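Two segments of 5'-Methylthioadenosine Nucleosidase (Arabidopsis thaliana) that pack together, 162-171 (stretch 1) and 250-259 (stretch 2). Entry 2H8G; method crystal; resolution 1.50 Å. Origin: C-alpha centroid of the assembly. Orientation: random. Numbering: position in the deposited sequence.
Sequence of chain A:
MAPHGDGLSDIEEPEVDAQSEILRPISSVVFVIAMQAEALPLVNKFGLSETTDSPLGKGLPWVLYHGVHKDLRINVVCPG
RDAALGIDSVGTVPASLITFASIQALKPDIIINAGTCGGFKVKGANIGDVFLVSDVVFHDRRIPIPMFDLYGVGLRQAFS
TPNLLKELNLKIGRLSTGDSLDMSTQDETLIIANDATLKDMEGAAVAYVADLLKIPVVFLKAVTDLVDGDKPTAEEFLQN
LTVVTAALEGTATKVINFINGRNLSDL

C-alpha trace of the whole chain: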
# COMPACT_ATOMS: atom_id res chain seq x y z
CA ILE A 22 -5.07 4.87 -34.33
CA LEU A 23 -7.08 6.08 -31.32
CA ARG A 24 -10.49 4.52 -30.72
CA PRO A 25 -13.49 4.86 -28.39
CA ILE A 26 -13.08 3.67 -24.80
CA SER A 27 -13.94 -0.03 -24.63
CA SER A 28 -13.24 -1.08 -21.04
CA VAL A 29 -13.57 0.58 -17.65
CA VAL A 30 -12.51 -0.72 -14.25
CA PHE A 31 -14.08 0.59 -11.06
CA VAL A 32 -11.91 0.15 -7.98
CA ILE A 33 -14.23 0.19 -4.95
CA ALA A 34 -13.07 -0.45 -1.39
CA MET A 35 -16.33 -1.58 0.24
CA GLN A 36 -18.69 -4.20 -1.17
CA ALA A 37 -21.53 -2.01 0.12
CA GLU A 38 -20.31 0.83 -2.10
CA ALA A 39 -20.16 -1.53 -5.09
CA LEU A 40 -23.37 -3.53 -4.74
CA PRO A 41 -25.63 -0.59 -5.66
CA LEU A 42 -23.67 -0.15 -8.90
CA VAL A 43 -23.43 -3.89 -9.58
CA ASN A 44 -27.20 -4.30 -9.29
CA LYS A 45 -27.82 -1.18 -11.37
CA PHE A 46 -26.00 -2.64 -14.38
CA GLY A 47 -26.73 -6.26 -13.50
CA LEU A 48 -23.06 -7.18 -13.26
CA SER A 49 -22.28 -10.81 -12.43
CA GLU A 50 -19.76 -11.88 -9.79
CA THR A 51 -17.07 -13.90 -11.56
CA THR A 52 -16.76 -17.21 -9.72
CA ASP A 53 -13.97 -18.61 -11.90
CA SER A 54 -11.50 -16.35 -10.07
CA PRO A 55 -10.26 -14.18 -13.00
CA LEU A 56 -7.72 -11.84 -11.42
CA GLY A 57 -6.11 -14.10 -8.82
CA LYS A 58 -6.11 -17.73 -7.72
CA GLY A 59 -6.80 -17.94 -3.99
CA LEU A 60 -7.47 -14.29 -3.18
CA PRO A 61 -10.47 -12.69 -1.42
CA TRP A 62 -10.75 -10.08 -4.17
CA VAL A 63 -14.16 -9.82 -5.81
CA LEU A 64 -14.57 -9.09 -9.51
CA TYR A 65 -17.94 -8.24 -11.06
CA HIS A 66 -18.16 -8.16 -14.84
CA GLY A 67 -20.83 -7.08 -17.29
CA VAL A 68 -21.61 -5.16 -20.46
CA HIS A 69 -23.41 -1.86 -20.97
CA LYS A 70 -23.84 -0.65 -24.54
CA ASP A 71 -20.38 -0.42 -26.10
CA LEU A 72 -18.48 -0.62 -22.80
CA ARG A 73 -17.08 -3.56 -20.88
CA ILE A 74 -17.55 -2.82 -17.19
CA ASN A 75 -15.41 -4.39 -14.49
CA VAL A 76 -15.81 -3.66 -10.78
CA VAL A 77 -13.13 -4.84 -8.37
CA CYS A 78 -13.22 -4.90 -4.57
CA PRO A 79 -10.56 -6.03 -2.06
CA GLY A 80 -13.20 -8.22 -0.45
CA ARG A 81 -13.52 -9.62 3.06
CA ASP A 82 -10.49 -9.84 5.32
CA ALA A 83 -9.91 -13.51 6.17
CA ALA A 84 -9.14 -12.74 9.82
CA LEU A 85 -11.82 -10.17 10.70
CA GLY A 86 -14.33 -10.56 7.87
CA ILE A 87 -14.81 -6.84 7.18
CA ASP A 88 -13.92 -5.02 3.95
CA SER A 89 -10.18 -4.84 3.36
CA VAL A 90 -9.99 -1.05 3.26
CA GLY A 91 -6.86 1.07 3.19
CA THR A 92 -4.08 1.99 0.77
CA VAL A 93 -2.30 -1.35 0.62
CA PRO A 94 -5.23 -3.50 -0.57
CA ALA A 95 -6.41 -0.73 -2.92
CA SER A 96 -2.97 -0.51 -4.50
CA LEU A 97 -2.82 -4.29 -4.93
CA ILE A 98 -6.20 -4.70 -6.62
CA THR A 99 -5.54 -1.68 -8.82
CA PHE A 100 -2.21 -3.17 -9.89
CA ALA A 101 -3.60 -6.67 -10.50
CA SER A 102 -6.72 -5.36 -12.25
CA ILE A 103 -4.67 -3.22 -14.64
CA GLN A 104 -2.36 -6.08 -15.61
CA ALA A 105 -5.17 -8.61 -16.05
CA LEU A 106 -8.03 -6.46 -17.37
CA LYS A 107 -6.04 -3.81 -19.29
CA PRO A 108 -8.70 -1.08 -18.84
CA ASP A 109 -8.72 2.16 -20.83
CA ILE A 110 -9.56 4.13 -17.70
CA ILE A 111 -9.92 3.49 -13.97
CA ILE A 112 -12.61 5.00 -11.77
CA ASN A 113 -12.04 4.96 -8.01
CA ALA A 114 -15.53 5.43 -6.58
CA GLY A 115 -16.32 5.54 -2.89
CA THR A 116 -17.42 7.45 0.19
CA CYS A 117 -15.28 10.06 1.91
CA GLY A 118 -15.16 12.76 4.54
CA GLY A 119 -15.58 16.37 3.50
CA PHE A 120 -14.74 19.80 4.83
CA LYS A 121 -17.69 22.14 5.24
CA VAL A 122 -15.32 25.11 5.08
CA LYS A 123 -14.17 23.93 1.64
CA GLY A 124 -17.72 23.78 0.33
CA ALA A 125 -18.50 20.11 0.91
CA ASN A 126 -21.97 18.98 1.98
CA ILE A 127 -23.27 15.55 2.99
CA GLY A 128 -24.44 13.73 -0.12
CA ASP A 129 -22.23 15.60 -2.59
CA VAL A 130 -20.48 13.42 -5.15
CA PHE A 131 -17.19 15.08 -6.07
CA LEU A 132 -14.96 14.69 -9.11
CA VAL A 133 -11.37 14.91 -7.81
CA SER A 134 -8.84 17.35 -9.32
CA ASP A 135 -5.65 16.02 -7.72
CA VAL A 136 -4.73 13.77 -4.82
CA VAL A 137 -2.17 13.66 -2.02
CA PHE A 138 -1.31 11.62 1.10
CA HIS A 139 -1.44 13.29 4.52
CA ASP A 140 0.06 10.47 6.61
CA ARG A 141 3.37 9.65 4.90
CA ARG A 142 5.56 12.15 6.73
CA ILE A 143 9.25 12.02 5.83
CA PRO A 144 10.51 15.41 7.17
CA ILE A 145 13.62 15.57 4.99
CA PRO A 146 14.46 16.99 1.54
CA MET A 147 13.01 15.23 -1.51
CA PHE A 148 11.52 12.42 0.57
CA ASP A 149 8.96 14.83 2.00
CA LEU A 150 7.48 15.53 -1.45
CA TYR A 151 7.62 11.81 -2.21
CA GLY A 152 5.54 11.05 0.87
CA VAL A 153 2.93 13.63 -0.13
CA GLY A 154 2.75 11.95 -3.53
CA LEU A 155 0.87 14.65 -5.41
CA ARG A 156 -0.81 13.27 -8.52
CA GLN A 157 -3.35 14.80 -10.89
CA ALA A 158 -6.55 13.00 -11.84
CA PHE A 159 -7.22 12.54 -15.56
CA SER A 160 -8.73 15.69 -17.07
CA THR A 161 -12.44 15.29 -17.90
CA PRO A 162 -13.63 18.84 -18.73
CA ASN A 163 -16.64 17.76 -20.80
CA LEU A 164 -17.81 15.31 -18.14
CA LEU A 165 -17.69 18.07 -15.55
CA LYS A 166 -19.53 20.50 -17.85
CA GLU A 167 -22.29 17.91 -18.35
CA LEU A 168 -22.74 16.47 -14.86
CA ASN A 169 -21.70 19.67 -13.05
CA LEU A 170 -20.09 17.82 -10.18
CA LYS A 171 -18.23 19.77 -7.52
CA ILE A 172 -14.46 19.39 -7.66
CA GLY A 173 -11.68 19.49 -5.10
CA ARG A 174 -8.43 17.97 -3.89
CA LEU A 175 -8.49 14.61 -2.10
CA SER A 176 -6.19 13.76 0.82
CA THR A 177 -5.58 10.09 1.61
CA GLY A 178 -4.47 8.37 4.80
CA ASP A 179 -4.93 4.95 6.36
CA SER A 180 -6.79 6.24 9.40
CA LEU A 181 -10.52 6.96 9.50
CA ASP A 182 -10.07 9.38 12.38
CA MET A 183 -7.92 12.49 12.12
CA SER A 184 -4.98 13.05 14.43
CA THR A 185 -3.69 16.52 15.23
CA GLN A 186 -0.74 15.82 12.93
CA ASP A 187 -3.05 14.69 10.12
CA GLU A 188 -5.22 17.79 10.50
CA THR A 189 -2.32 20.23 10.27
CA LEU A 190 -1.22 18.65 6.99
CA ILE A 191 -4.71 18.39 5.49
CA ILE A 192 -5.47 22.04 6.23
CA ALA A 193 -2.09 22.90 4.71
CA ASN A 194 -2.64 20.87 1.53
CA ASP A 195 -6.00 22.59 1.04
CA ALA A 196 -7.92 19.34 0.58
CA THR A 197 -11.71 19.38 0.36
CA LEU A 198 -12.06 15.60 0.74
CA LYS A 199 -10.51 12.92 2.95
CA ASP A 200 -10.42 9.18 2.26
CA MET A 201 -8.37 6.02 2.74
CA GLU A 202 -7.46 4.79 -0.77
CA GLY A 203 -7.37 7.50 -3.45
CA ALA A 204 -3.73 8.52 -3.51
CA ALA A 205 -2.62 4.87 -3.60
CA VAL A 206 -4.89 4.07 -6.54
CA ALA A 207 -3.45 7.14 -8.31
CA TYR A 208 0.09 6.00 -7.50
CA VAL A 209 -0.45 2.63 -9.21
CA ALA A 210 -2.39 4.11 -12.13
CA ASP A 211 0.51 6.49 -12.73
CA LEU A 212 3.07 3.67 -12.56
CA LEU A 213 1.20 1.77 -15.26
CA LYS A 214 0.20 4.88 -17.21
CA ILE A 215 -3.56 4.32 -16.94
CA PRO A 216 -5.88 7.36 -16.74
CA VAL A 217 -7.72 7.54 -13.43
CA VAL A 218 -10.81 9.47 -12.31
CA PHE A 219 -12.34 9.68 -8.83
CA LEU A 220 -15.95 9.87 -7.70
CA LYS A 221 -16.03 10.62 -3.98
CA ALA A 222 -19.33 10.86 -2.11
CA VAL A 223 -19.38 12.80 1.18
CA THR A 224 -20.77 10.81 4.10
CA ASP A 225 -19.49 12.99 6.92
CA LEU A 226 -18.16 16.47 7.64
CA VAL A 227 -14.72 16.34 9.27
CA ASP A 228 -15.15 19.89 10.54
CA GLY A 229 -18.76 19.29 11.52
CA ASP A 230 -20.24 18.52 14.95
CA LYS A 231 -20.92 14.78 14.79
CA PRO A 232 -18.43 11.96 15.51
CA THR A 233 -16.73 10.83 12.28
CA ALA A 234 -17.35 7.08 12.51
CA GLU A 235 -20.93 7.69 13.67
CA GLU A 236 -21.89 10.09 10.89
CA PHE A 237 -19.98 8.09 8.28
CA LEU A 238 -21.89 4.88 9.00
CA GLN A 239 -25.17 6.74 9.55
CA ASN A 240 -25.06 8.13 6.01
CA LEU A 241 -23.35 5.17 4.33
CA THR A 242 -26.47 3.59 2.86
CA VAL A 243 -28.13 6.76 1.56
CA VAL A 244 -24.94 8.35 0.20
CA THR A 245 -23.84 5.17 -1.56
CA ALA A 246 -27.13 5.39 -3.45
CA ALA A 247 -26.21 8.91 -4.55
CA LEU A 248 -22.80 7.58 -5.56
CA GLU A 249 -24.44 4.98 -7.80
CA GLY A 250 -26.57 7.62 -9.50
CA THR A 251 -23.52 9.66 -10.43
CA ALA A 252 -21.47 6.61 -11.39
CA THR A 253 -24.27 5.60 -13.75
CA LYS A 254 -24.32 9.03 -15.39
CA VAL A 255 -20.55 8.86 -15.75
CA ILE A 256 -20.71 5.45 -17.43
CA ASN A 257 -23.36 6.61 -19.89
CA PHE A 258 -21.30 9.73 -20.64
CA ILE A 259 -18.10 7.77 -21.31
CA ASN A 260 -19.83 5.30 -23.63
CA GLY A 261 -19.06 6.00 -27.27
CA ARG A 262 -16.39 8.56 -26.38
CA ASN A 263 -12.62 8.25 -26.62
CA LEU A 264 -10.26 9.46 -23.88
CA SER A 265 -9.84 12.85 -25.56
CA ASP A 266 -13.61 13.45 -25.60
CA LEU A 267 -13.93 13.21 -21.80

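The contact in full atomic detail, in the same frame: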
# COMPACT_ATOMS: atom_id res chain seq x y z
N PRO A 162 -12.89 17.58 -18.64
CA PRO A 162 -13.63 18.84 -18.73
C PRO A 162 -15.07 18.73 -19.23
O PRO A 162 -15.97 19.37 -18.68
CB PRO A 162 -12.75 19.68 -19.66
CG PRO A 162 -12.15 18.64 -20.57
CD PRO A 162 -11.76 17.57 -19.58
N ASN A 163 -15.29 17.92 -20.26
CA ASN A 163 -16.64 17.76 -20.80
C ASN A 163 -17.56 17.03 -19.83
O ASN A 163 -18.75 17.36 -19.73
CB ASN A 163 -16.60 17.01 -22.14
CG ASN A 163 -15.91 17.80 -23.23
OD1 ASN A 163 -16.12 19.01 -23.36
ND2 ASN A 163 -15.09 17.13 -24.02
N LEU A 164 -17.02 16.05 -19.11
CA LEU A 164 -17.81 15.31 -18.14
C LEU A 164 -18.29 16.26 -17.06
O LEU A 164 -19.45 16.24 -16.67
CB LEU A 164 -16.96 14.19 -17.51
CG LEU A 164 -17.58 13.29 -16.44
CD1 LEU A 164 -16.70 12.07 -16.25
CD2 LEU A 164 -17.72 14.04 -15.12
N LEU A 165 -17.38 17.11 -16.59
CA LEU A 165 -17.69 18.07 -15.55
C LEU A 165 -18.71 19.11 -16.01
O LEU A 165 -19.58 19.53 -15.25
CB LEU A 165 -16.40 18.77 -15.09
CG LEU A 165 -16.45 19.59 -13.80
CD1 LEU A 165 -16.80 18.70 -12.63
CD2 LEU A 165 -15.09 20.24 -13.58
N LYS A 166 -18.62 19.51 -17.28
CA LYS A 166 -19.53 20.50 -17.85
C LYS A 166 -20.93 19.92 -18.10
O LYS A 166 -21.90 20.67 -18.29
CB LYS A 166 -18.94 21.05 -19.16
CG LYS A 166 -19.83 22.05 -19.87
CD LYS A 166 -20.17 23.21 -18.95
CE LYS A 166 -21.32 24.02 -19.53
NZ LYS A 166 -22.52 23.16 -19.71
N GLU A 167 -21.02 18.60 -18.11
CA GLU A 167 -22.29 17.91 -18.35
C GLU A 167 -22.97 17.52 -17.05
O GLU A 167 -24.17 17.74 -16.86
CB GLU A 167 -22.04 16.66 -19.18
CG GLU A 167 -23.23 15.72 -19.31
CD GLU A 167 -24.13 16.07 -20.47
OE1 GLU A 167 -24.73 17.16 -20.46
OE2 GLU A 167 -24.23 15.24 -21.40
N LEU A 168 -22.20 16.92 -16.14
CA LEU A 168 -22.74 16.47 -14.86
C LEU A 168 -22.67 17.54 -13.77
O LEU A 168 -23.35 17.42 -12.75
CB LEU A 168 -22.00 15.21 -14.40
CG LEU A 168 -22.27 13.92 -15.19
CD1 LEU A 168 -21.87 14.08 -16.64
CD2 LEU A 168 -21.49 12.78 -14.56
N ASN A 169 -21.87 18.57 -14.00
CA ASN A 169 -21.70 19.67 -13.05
C ASN A 169 -21.45 19.18 -11.63
O ASN A 169 -22.15 19.55 -10.68
CB ASN A 169 -22.93 20.58 -13.08
CG ASN A 169 -22.74 21.83 -12.24
OD1 ASN A 169 -21.69 22.46 -12.25
ND2 ASN A 169 -23.78 22.20 -11.50
N LEU A 170 -20.44 18.33 -11.48
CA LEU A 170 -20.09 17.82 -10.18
C LEU A 170 -19.13 18.81 -9.54
O LEU A 170 -18.41 19.52 -10.24
CB LEU A 170 -19.40 16.46 -10.32
CG LEU A 170 -20.21 15.35 -10.99
CD1 LEU A 170 -19.36 14.10 -11.14
CD2 LEU A 170 -21.45 15.05 -10.15
N LYS A 171 -19.15 18.89 -8.21
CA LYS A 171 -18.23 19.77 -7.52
C LYS A 171 -16.86 19.12 -7.65
O LYS A 171 -16.76 17.92 -7.87
CB LYS A 171 -18.61 19.89 -6.05
CG LYS A 171 -19.96 20.55 -5.82
CD LYS A 171 -20.38 20.46 -4.37
CE LYS A 171 -21.84 20.84 -4.22
NZ LYS A 171 -22.10 22.23 -4.64
N GLY A 250 -25.93 6.75 -8.52
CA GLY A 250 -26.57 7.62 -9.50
C GLY A 250 -25.57 8.37 -10.35
O GLY A 250 -25.71 8.47 -11.57
N THR A 251 -24.54 8.92 -9.71
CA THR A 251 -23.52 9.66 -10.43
C THR A 251 -22.66 8.72 -11.26
O THR A 251 -22.35 9.00 -12.41
CB THR A 251 -22.64 10.46 -9.45
OG1 THR A 251 -23.46 11.37 -8.71
CG2 THR A 251 -21.57 11.25 -10.20
N ALA A 252 -22.29 7.58 -10.68
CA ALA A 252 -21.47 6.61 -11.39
C ALA A 252 -22.17 6.16 -12.67
O ALA A 252 -21.54 5.97 -13.70
CB ALA A 252 -21.18 5.41 -10.50
N THR A 253 -23.49 6.01 -12.59
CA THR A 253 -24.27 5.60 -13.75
C THR A 253 -24.23 6.67 -14.83
O THR A 253 -24.08 6.36 -16.01
CB THR A 253 -25.73 5.31 -13.36
OG1 THR A 253 -25.76 4.21 -12.45
CG2 THR A 253 -26.55 4.98 -14.60
N LYS A 254 -24.36 7.93 -14.43
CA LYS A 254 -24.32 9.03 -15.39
C LYS A 254 -22.94 9.12 -16.02
O LYS A 254 -22.80 9.46 -17.19
CB LYS A 254 -24.67 10.35 -14.70
CG LYS A 254 -26.12 10.45 -14.27
CD LYS A 254 -26.39 11.79 -13.60
CE LYS A 254 -27.84 11.90 -13.17
NZ LYS A 254 -28.76 11.83 -14.34
N VAL A 255 -21.91 8.81 -15.24
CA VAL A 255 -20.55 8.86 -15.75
C VAL A 255 -20.35 7.77 -16.79
O VAL A 255 -19.77 8.00 -17.85
CB VAL A 255 -19.52 8.71 -14.61
CG1 VAL A 255 -18.13 8.49 -15.18
CG2 VAL A 255 -19.54 9.97 -13.73
N ILE A 256 -20.84 6.57 -16.50
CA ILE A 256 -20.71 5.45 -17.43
C ILE A 256 -21.41 5.77 -18.75
O ILE A 256 -20.84 5.55 -19.83
CB ILE A 256 -21.29 4.15 -16.84
CG1 ILE A 256 -20.32 3.59 -15.80
CG2 ILE A 256 -21.54 3.13 -17.94
CD1 ILE A 256 -18.93 3.32 -16.36
N ASN A 257 -22.63 6.29 -18.68
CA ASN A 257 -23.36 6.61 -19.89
C ASN A 257 -22.72 7.76 -20.67
O ASN A 257 -22.89 7.85 -21.89
CB ASN A 257 -24.82 6.94 -19.56
CG ASN A 257 -25.65 5.69 -19.33
OD1 ASN A 257 -25.73 4.82 -20.20
ND2 ASN A 257 -26.27 5.59 -18.16
N PHE A 258 -21.98 8.61 -19.98
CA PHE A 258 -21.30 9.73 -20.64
C PHE A 258 -20.08 9.21 -21.39
O PHE A 258 -19.83 9.59 -22.54
CB PHE A 258 -20.84 10.76 -19.61
CG PHE A 258 -20.13 11.93 -20.22
CD1 PHE A 258 -20.84 12.99 -20.77
CD2 PHE A 258 -18.74 11.97 -20.25
CE1 PHE A 258 -20.18 14.07 -21.35
CE2 PHE A 258 -18.07 13.05 -20.82
CZ PHE A 258 -18.79 14.10 -21.38
N ILE A 259 -19.31 8.35 -20.73
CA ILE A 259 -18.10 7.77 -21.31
C ILE A 259 -18.38 6.92 -22.54
O ILE A 259 -17.60 6.92 -23.50
CB ILE A 259 -17.35 6.91 -20.27
CG1 ILE A 259 -16.78 7.81 -19.17
CG2 ILE A 259 -16.25 6.11 -20.94
CD1 ILE A 259 -16.14 7.05 -18.03

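Two helices, 162-168 and 250-259, meet here with their axes 10.9 Å apart at closest approach and their N-to-C directions 128° apart. No hydrogen bond crosses between the stretches, which meet mainly through apolar packing and one CH-pi contact; several rotamers place carbon against the partner.

Phe258 buries the most area of any residue here. Its CA-to-CB bond points toward the short helix, and chi1 in t with chi2 at 82° lays the ring against the backbone there as well as the side chains. CA of Leu164 sits 3.9 Å from the centroid of the Phe258 ring, over one face, in a CH-pi contact. At the ring's tip, CZ of Phe258 comes within 3.5 Å of N of Leu164, and CB of Asn163 is 3.7 Å from the same CZ. Asn163 is in m, which leads its amide away from the contact; its ND2 is hydrogen-bonded elsewhere in the structure. Glu167 likewise lends its CB, 3.9 Å from CE1 of Phe258.

The leucines differ in how they reach. Leu164 leaves its helix sideways, and its t,t rotamer brings CD1 to 4.0 Å from CG1 of Val255, while its CB lies 3.7 Å from CE2 of Phe258. Leu168 points toward the partner helix and adopts m,p, which splits its methyls: CD2 packs 3.5 Å from CG2 of Val255, and CD1 lies 4.4 Å from CD1 of Phe258. Val255, in t, meets both leucines, its CG2 also lying 4.3 Å from CD1 of Leu164.

Lys254 starts toward the contact, its CB 4.0 Å from CD2 of Leu168, but its end leads away, with chi2 and chi3 in t and chi4 in m. Beyond the helix, Asn169 takes positive phi, and Leu170 follows in an extended conformation. Leu170, in m,t, places CD1 3.7 Å from CG2 of Thr251, adding a loop residue to the apolar contact.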